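Local structure of endo-1,4-beta-mannanase (Eisenia fetida, 5Y6T) at residues A[22-27]-A[360-365]; A[59-64]-A[344-349]. The protein probably hydrolyses internal beta-1,4-mannosidic linkages of mannan polysaccharides, as an endo-acting mannanase of glycoside hydrolase family 5. All blocks are in the same frame, centred on the assembly; numbering follows the deposited sequence.

Interaction 1 of 2, residues A[22-27]-A[360-365]; sequences VFMSGM and IDIILQ
A buried, wholly apolar contact joins Phe-23, Val-22, Met-24 and Ser-25 to Ile-360 and Ile-362, where the C-terminal tail passes over the start of the strand 20-28. The evidence is in the methyl groups: each isoleucine sends its CD1 to the strand, and 227 Å² is buried in all. Ile-360 lies beside Phe-23 with both side chains pointing the same way, and Ile-360 CD1 comes to 3.5 Å from Phe-23 CD1, meeting the ring obliquely. Ile-360 CD1 also reaches Ser-25 CB at 4.0 Å, while Ser-25 CB lies at the ring's edge, in its plane. Phe-23 has its CG anti to the backbone N (chi1 -179°), which carries the ring alongside Ile-360; Tyr-316 meets that ring edge-to-face. In the (beta/alpha)8 barrel expected of family 5 hydrolases, strand 20-28 runs parallel to both 65-72 and 322-325, so the first and last barrel strands close here; the tail after 358-359 packs on strand 20-28, with Ile-362 also touching Leu-17 of strand 14-17 and Asn-64. Ile-362 crosses Val-22 and Met-24 at about a right angle. Ile-362 CD1 rests on both Met-24 CE (3.6 Å) and Val-22 CB (3.9 Å), while Ile-362 CG1 lies 4.0 Å from Val-22 CG1. Met-24 starts out away from the tail, but bends at chi2 (-68°) and chi3 (95°) bring its methyl back to Ile-362. Polar attachment comes from Asn-64, whose ND2 donates to the carbonyl oxygens of both Phe-23 and Ile-360.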
ATOM      1  N   VAL A  22      -9.913   6.711 -13.269  1.00 22.48           N
ATOM      2  CA  VAL A  22     -10.568   6.629 -11.929  1.00 22.08           C
ATOM      3  C   VAL A  22      -9.577   7.125 -10.886  1.00 21.11           C
ATOM      4  O   VAL A  22      -8.390   7.001 -11.057  1.00 21.33           O
ATOM      5  CB  VAL A  22     -11.060   5.198 -11.603  1.00 24.32           C
ATOM      6  CG1 VAL A  22     -12.245   4.864 -12.506  1.00 26.84           C
ATOM      7  CG2 VAL A  22      -9.983   4.133 -11.787  1.00 22.50           C
ATOM      8  N   PHE A  23     -10.108   7.646  -9.779  1.00 19.24           N
ATOM      9  CA  PHE A  23      -9.287   8.148  -8.684  1.00 20.88           C
ATOM     10  C   PHE A  23      -9.649   7.372  -7.421  1.00 22.22           C
ATOM     11  O   PHE A  23     -10.808   7.290  -7.095  1.00 22.53           O
ATOM     12  CB  PHE A  23      -9.598   9.621  -8.495  1.00 21.84           C
ATOM     13  CG  PHE A  23      -8.811  10.291  -7.402  1.00 22.24           C
ATOM     14  CD1 PHE A  23      -9.280  10.285  -6.109  1.00 21.01           C
ATOM     15  CD2 PHE A  23      -7.567  10.890  -7.681  1.00 21.45           C
ATOM     16  CE1 PHE A  23      -8.554  10.904  -5.088  1.00 21.73           C
ATOM     17  CE2 PHE A  23      -6.859  11.533  -6.673  1.00 21.50           C
ATOM     18  CZ  PHE A  23      -7.377  11.577  -5.407  1.00 20.99           C
ATOM     19  N   MET A  24      -8.665   6.849  -6.693  1.00 19.87           N
ATOM     20  CA  MET A  24      -8.989   6.085  -5.503  1.00 21.97           C
ATOM     21  C   MET A  24      -9.084   7.032  -4.299  1.00 23.37           C
ATOM     22  O   MET A  24      -8.071   7.521  -3.782  1.00 21.92           O
ATOM     23  CB  MET A  24      -7.881   5.031  -5.219  1.00 21.37           C
ATOM     24  CG  MET A  24      -7.670   4.048  -6.350  1.00 21.68           C
ATOM     25  SD  MET A  24      -9.047   2.920  -6.606  1.00 24.39           S
ATOM     26  CE  MET A  24      -9.967   3.785  -7.894  1.00 23.32           C
ATOM     27  N   SER A  25     -10.301   7.259  -3.823  1.00 20.33           N
ATOM     28  CA  SER A  25     -10.551   8.126  -2.699  1.00 20.53           C
ATOM     29  C   SER A  25     -11.063   7.328  -1.521  1.00 19.38           C
ATOM     30  O   SER A  25     -12.036   6.654  -1.661  1.00 20.63           O
ATOM     31  CB  SER A  25     -11.572   9.198  -3.050  1.00 21.50           C
ATOM     32  OG  SER A  25     -11.880  10.041  -1.970  1.00 22.94           O
ATOM     33  N   GLY A  26     -10.345   7.307  -0.415  1.00 19.53           N
ATOM     34  CA  GLY A  26     -10.736   6.446   0.664  1.00 19.62           C
ATOM     35  C   GLY A  26      -9.856   6.556   1.872  1.00 20.35           C
ATOM     36  O   GLY A  26      -9.273   7.599   2.110  1.00 19.59           O
ATOM     37  N   MET A  27      -9.884   5.531   2.702  1.00 20.82           N
ATOM     38  CA  MET A  27      -9.103   5.532   3.946  1.00 20.17           C
ATOM     39  C   MET A  27      -8.260   4.306   4.063  1.00 19.29           C
ATOM     40  O   MET A  27      -8.671   3.210   3.642  1.00 20.75           O
ATOM     41  CB  MET A  27     -10.053   5.585   5.182  1.00 19.86           C
ATOM     42  CG  MET A  27     -10.998   6.759   5.173  1.00 19.51           C
ATOM     43  SD  MET A  27     -11.869   6.800   6.789  1.00 22.18           S
ATOM     44  CE  MET A  27     -13.252   7.872   6.426  1.00 23.25           C
ATOM     45  N   ILE A 360     -14.833   9.264  -9.370  1.00 21.24           N
ATOM     46  CA  ILE A 360     -14.915   8.899  -7.961  1.00 21.58           C
ATOM     47  C   ILE A 360     -16.030   7.892  -7.724  1.00 21.84           C
ATOM     48  O   ILE A 360     -15.784   6.871  -7.054  1.00 24.55           O
ATOM     49  CB  ILE A 360     -15.153  10.155  -7.061  1.00 19.53           C
ATOM     50  CG1 ILE A 360     -13.999  11.150  -7.233  1.00 20.84           C
ATOM     51  CG2 ILE A 360     -15.414   9.757  -5.612  1.00 21.61           C
ATOM     52  CD1 ILE A 360     -12.716  10.765  -6.526  1.00 21.42           C
ATOM     53  N   ASP A 361     -17.241   8.122  -8.292  1.00 21.75           N
ATOM     54  CA  ASP A 361     -18.387   7.257  -7.948  1.00 23.56           C
ATOM     55  C   ASP A 361     -18.334   6.031  -8.857  1.00 23.28           C
ATOM     56  O   ASP A 361     -19.037   5.937  -9.873  1.00 23.41           O
ATOM     57  CB  ASP A 361     -19.763   7.954  -8.126  1.00 24.86           C
ATOM     58  CG  ASP A 361     -19.930   9.200  -7.232  1.00 27.66           C
ATOM     59  OD1 ASP A 361     -19.130   9.471  -6.283  1.00 27.78           O
ATOM     60  OD2 ASP A 361     -20.863   9.964  -7.484  1.00 26.54           O
ATOM     61  N   ILE A 362     -17.486   5.099  -8.500  1.00 23.94           N
ATOM     62  CA  ILE A 362     -17.239   3.926  -9.302  1.00 28.19           C
ATOM     63  C   ILE A 362     -18.334   2.895  -9.068  1.00 26.53           C
ATOM     64  O   ILE A 362     -18.893   2.790  -7.963  1.00 27.37           O
ATOM     65  CB  ILE A 362     -15.855   3.387  -8.915  1.00 29.26           C
ATOM     66  CG1 ILE A 362     -14.788   4.357  -9.395  1.00 30.70           C
ATOM     67  CG2 ILE A 362     -15.606   2.009  -9.514  1.00 34.52           C
ATOM     68  CD1 ILE A 362     -13.471   4.172  -8.689  1.00 35.03           C
ATOM     69  N   ILE A 363     -18.594   2.102 -10.114  1.00 25.62           N
ATOM     70  CA  ILE A 363     -19.573   1.003 -10.062  1.00 26.77           C
ATOM     71  C   ILE A 363     -18.843  -0.218 -10.578  1.00 27.42           C
ATOM     72  O   ILE A 363     -18.308  -0.240 -11.680  1.00 29.57           O
ATOM     73  CB  ILE A 363     -20.812   1.310 -10.908  1.00 30.25           C
ATOM     74  CG1 ILE A 363     -21.544   2.507 -10.315  1.00 31.56           C
ATOM     75  CG2 ILE A 363     -21.761   0.140 -10.886  1.00 30.75           C
ATOM     76  CD1 ILE A 363     -22.310   2.257  -9.047  1.00 34.80           C
ATOM     77  N   LEU A 364     -18.692  -1.179  -9.701  1.00 25.12           N
ATOM     78  CA  LEU A 364     -17.967  -2.366 -10.004  1.00 29.43           C
ATOM     79  C   LEU A 364     -18.679  -3.393 -10.866  1.00 35.88           C
ATOM     80  O   LEU A 364     -18.005  -4.171 -11.487  1.00 34.36           O
ATOM     81  CB  LEU A 364     -17.461  -3.029  -8.715  1.00 26.19           C
ATOM     82  CG  LEU A 364     -16.488  -2.074  -8.006  1.00 25.14           C
ATOM     83  CD1 LEU A 364     -15.978  -2.836  -6.821  1.00 26.09           C
ATOM     84  CD2 LEU A 364     -15.289  -1.681  -8.846  1.00 26.10           C
ATOM     85  N   GLN A 365     -19.998  -3.356 -10.929  1.00 48.30           N
ATOM     86  CA  GLN A 365     -20.762  -4.235 -11.845  1.00 60.90           C
ATOM     87  C   GLN A 365     -20.311  -4.102 -13.298  1.00 62.47           C
ATOM     88  O   GLN A 365     -20.432  -3.034 -13.908  1.00 63.01           O
ATOM     89  CB  GLN A 365     -22.287  -3.988 -11.740  1.00 67.48           C
ATOM     90  CG  GLN A 365     -22.842  -2.884 -12.647  1.00 76.41           C
ATOM     91  CD  GLN A 365     -24.362  -2.802 -12.647  1.00 83.49           C
ATOM     92  OE1 GLN A 365     -25.041  -3.650 -13.242  1.00 93.22           O
ATOM     93  NE2 GLN A 365     -24.903  -1.775 -11.995  1.00 77.08           N
TER

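Interaction 2 of 2, residues A[59-64]-A[344-349]; sequences KAEGGN and GLNHLR
Asn-346, on the last turn of helix 338-348, meets Glu-61, near the C-terminal end of helix 42-60, the two side chains lying side by side. Followed outward, Asn-346 CB passes 4.1 Å from Glu-61 O, Asn-346 CG lies equally far, 3.9 Å, from Glu-61 O and Glu-61 OE1, and ND2 donates to both. Asn-346 ND2 reaches Glu-61 O at 2.8 Å and the anti lone pair of Glu-61 OE1 at 2.9 Å, the latter nearly straight (169°). Both acceptors lie near the amide plane, which fixes its rotation although the carboxylate is turned 44° from it. An alanine at Asn-346 would remove this double donor and is likely to leave the Glu-61 carboxylate freer to turn. Arg-349, bent at chi3 (-20°), places Arg-349 NH1 2.9 Å from Ala-60 O, in the guanidinium plane, while Glu-61 O lies over one face. Gly-62 forms a Schellman motif with positive phi, and a CB there would clash with Arg-349 CB. Leu-345 CD1 packs 4.0 Å from Gly-63 CA. The carbonyl oxygens of Ala-60 and Glu-61 are thus met by side chains from the end of helix 338-348 and the residue after it, and the positive guanidinium would probably suit the negative end of the helix 42-60 dipole.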
ATOM      1  N   LYS A  59     -18.075   3.872   2.037  1.00 20.70           N
ATOM      2  CA  LYS A  59     -18.878   4.100   0.866  1.00 20.65           C
ATOM      3  C   LYS A  59     -19.937   5.145   1.144  1.00 21.07           C
ATOM      4  O   LYS A  59     -20.246   5.975   0.289  1.00 20.89           O
ATOM      5  CB  LYS A  59     -19.444   2.805   0.288  1.00 23.01           C
ATOM      6  CG  LYS A  59     -20.316   3.021  -0.956  1.00 23.35           C
ATOM      7  CD  LYS A  59     -19.440   3.439  -2.165  1.00 26.17           C
ATOM      8  CE  LYS A  59     -19.648   4.866  -2.662  1.00 32.61           C
ATOM      9  NZ  LYS A  59     -18.638   5.257  -3.708  1.00 31.13           N
ATOM     10  N   ALA A  60     -20.574   5.053   2.306  1.00 22.72           N
ATOM     11  CA  ALA A  60     -21.629   6.022   2.669  1.00 24.08           C
ATOM     12  C   ALA A  60     -21.182   7.502   2.637  1.00 23.41           C
ATOM     13  O   ALA A  60     -21.985   8.354   2.301  1.00 27.22           O
ATOM     14  CB  ALA A  60     -22.228   5.693   4.000  1.00 23.31           C
ATOM     15  N   GLU A  61     -19.893   7.753   2.892  1.00 21.75           N
ATOM     16  CA  GLU A  61     -19.305   9.075   2.931  1.00 21.70           C
ATOM     17  C   GLU A  61     -18.810   9.509   1.561  1.00 23.54           C
ATOM     18  O   GLU A  61     -18.356  10.663   1.373  1.00 21.95           O
ATOM     19  CB  GLU A  61     -18.159   9.089   3.956  1.00 23.65           C
ATOM     20  CG  GLU A  61     -18.549   8.815   5.388  1.00 24.93           C
ATOM     21  CD  GLU A  61     -19.565   9.740   6.002  1.00 29.66           C
ATOM     22  OE1 GLU A  61     -19.862  10.825   5.446  1.00 28.64           O
ATOM     23  OE2 GLU A  61     -20.049   9.317   7.117  1.00 27.43           O
ATOM     24  N   GLY A  62     -18.896   8.594   0.615  1.00 22.94           N
ATOM     25  CA  GLY A  62     -18.428   8.842  -0.760  1.00 22.54           C
ATOM     26  C   GLY A  62     -17.077   8.293  -1.165  1.00 22.00           C
ATOM     27  O   GLY A  62     -16.634   8.503  -2.298  1.00 20.83           O
ATOM     28  N   GLY A  63     -16.449   7.510  -0.298  1.00 21.49           N
ATOM     29  CA  GLY A  63     -15.174   6.912  -0.691  1.00 20.54           C
ATOM     30  C   GLY A  63     -15.431   5.761  -1.607  1.00 19.38           C
ATOM     31  O   GLY A  63     -16.551   5.173  -1.648  1.00 24.04           O
ATOM     32  N   ASN A  64     -14.393   5.361  -2.291  1.00 19.85           N
ATOM     33  CA  ASN A  64     -14.484   4.213  -3.194  1.00 20.55           C
ATOM     34  C   ASN A  64     -13.426   3.169  -3.018  1.00 20.86           C
ATOM     35  O   ASN A  64     -13.300   2.288  -3.862  1.00 20.66           O
ATOM     36  CB  ASN A  64     -14.487   4.697  -4.656  1.00 19.95           C
ATOM     37  CG  ASN A  64     -13.197   5.408  -5.062  1.00 23.53           C
ATOM     38  OD1 ASN A  64     -12.123   5.220  -4.406  1.00 21.22           O
ATOM     39  ND2 ASN A  64     -13.292   6.286  -6.069  1.00 23.96           N
ATOM     40  N   GLY A 344     -13.263  14.712   3.951  1.00 22.25           N
ATOM     41  CA  GLY A 344     -12.559  14.652   2.685  1.00 21.13           C
ATOM     42  C   GLY A 344     -13.168  13.767   1.674  1.00 20.12           C
ATOM     43  O   GLY A 344     -13.163  14.132   0.519  1.00 21.89           O
ATOM     44  N   LEU A 345     -13.679  12.599   2.104  1.00 19.83           N
ATOM     45  CA  LEU A 345     -14.403  11.735   1.191  1.00 20.49           C
ATOM     46  C   LEU A 345     -15.617  12.475   0.646  1.00 21.12           C
ATOM     47  O   LEU A 345     -15.892  12.451  -0.548  1.00 21.08           O
ATOM     48  CB  LEU A 345     -14.813  10.436   1.840  1.00 21.34           C
ATOM     49  CG  LEU A 345     -13.656   9.621   2.442  1.00 21.97           C
ATOM     50  CD1 LEU A 345     -14.256   8.323   2.915  1.00 23.30           C
ATOM     51  CD2 LEU A 345     -12.577   9.417   1.406  1.00 22.29           C
ATOM     52  N   ASN A 346     -16.345  13.150   1.547  1.00 19.86           N
ATOM     53  CA  ASN A 346     -17.508  13.895   1.110  1.00 22.22           C
ATOM     54  C   ASN A 346     -17.179  14.889   0.015  1.00 20.81           C
ATOM     55  O   ASN A 346     -17.898  15.025  -0.972  1.00 21.23           O
ATOM     56  CB  ASN A 346     -18.163  14.703   2.226  1.00 21.99           C
ATOM     57  CG  ASN A 346     -18.711  13.909   3.424  1.00 22.62           C
ATOM     58  OD1 ASN A 346     -18.855  14.538   4.487  1.00 23.95           O
ATOM     59  ND2 ASN A 346     -18.974  12.618   3.318  1.00 23.84           N
ATOM     60  N   HIS A 347     -16.081  15.588   0.189  1.00 20.74           N
ATOM     61  CA  HIS A 347     -15.662  16.603  -0.771  1.00 22.55           C
ATOM     62  C   HIS A 347     -15.457  16.088  -2.200  1.00 21.03           C
ATOM     63  O   HIS A 347     -15.777  16.786  -3.178  1.00 23.42           O
ATOM     64  CB  HIS A 347     -14.400  17.258  -0.283  1.00 23.10           C
ATOM     65  CG  HIS A 347     -13.843  18.270  -1.233  1.00 27.19           C
ATOM     66  ND1 HIS A 347     -14.488  19.448  -1.539  1.00 29.44           N
ATOM     67  CD2 HIS A 347     -12.700  18.258  -1.974  1.00 26.87           C
ATOM     68  CE1 HIS A 347     -13.766  20.131  -2.415  1.00 31.49           C
ATOM     69  NE2 HIS A 347     -12.682  19.425  -2.713  1.00 30.01           N
ATOM     70  N   LEU A 348     -14.937  14.876  -2.355  1.00 21.51           N
ATOM     71  CA  LEU A 348     -14.713  14.299  -3.700  1.00 22.71           C
ATOM     72  C   LEU A 348     -15.895  13.585  -4.304  1.00 23.19           C
ATOM     73  O   LEU A 348     -15.895  13.254  -5.488  1.00 22.81           O
ATOM     74  CB  LEU A 348     -13.481  13.385  -3.766  1.00 21.87           C
ATOM     75  CG  LEU A 348     -12.203  14.154  -3.417  1.00 24.05           C
ATOM     76  CD1 LEU A 348     -11.040  13.217  -3.585  1.00 22.44           C
ATOM     77  CD2 LEU A 348     -11.984  15.405  -4.268  1.00 22.47           C
ATOM     78  N   ARG A 349     -16.874  13.290  -3.478  1.00 22.71           N
ATOM     79  CA  ARG A 349     -18.043  12.507  -3.944  1.00 21.87           C
ATOM     80  C   ARG A 349     -18.636  13.196  -5.192  1.00 23.53           C
ATOM     81  O   ARG A 349     -18.790  14.447  -5.255  1.00 24.63           O
ATOM     82  CB  ARG A 349     -19.108  12.427  -2.871  1.00 22.77           C
ATOM     83  CG  ARG A 349     -20.205  11.443  -3.269  1.00 21.75           C
ATOM     84  CD  ARG A 349     -21.469  11.370  -2.492  1.00 25.86           C
ATOM     85  NE  ARG A 349     -21.453  11.905  -1.160  1.00 23.50           N
ATOM     86  CZ  ARG A 349     -21.697  11.221  -0.053  1.00 26.12           C
ATOM     87  NH1 ARG A 349     -21.901   9.932  -0.107  1.00 30.32           N
ATOM     88  NH2 ARG A 349     -21.779  11.855   1.094  1.00 28.12           N
TER
HETATM   89  O   HOH W   1     -22.393   7.395  -1.276  1.00 44.68           O
HETATM   90  O   HOH W   2     -14.625  10.542  -2.066  1.00 21.19           O

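Overall arrangement
Interaction 1 is core and interaction 2 lies nearer the surface, although their centres are only 9 Å apart. All six touching residues of 22-27/360-365 are buried, and methyl groups and a ring do the work. In 59-64/344-349 three of eight are buried and two exposed, and amide, guanidinium and waters meet backbone oxygens. The two contacts hold different elements, the C-terminal tail on strand 20-28 in one and two helix ends in the other, but Asn-64 joins them: Asn-64 N lies 2.8 Å from Ser-25 O, a probable hydrogen bond. Packing is shared too, with Leu-348 O 3.3 Å from Ile-360 CG1, and Leu-345 touching Ser-25.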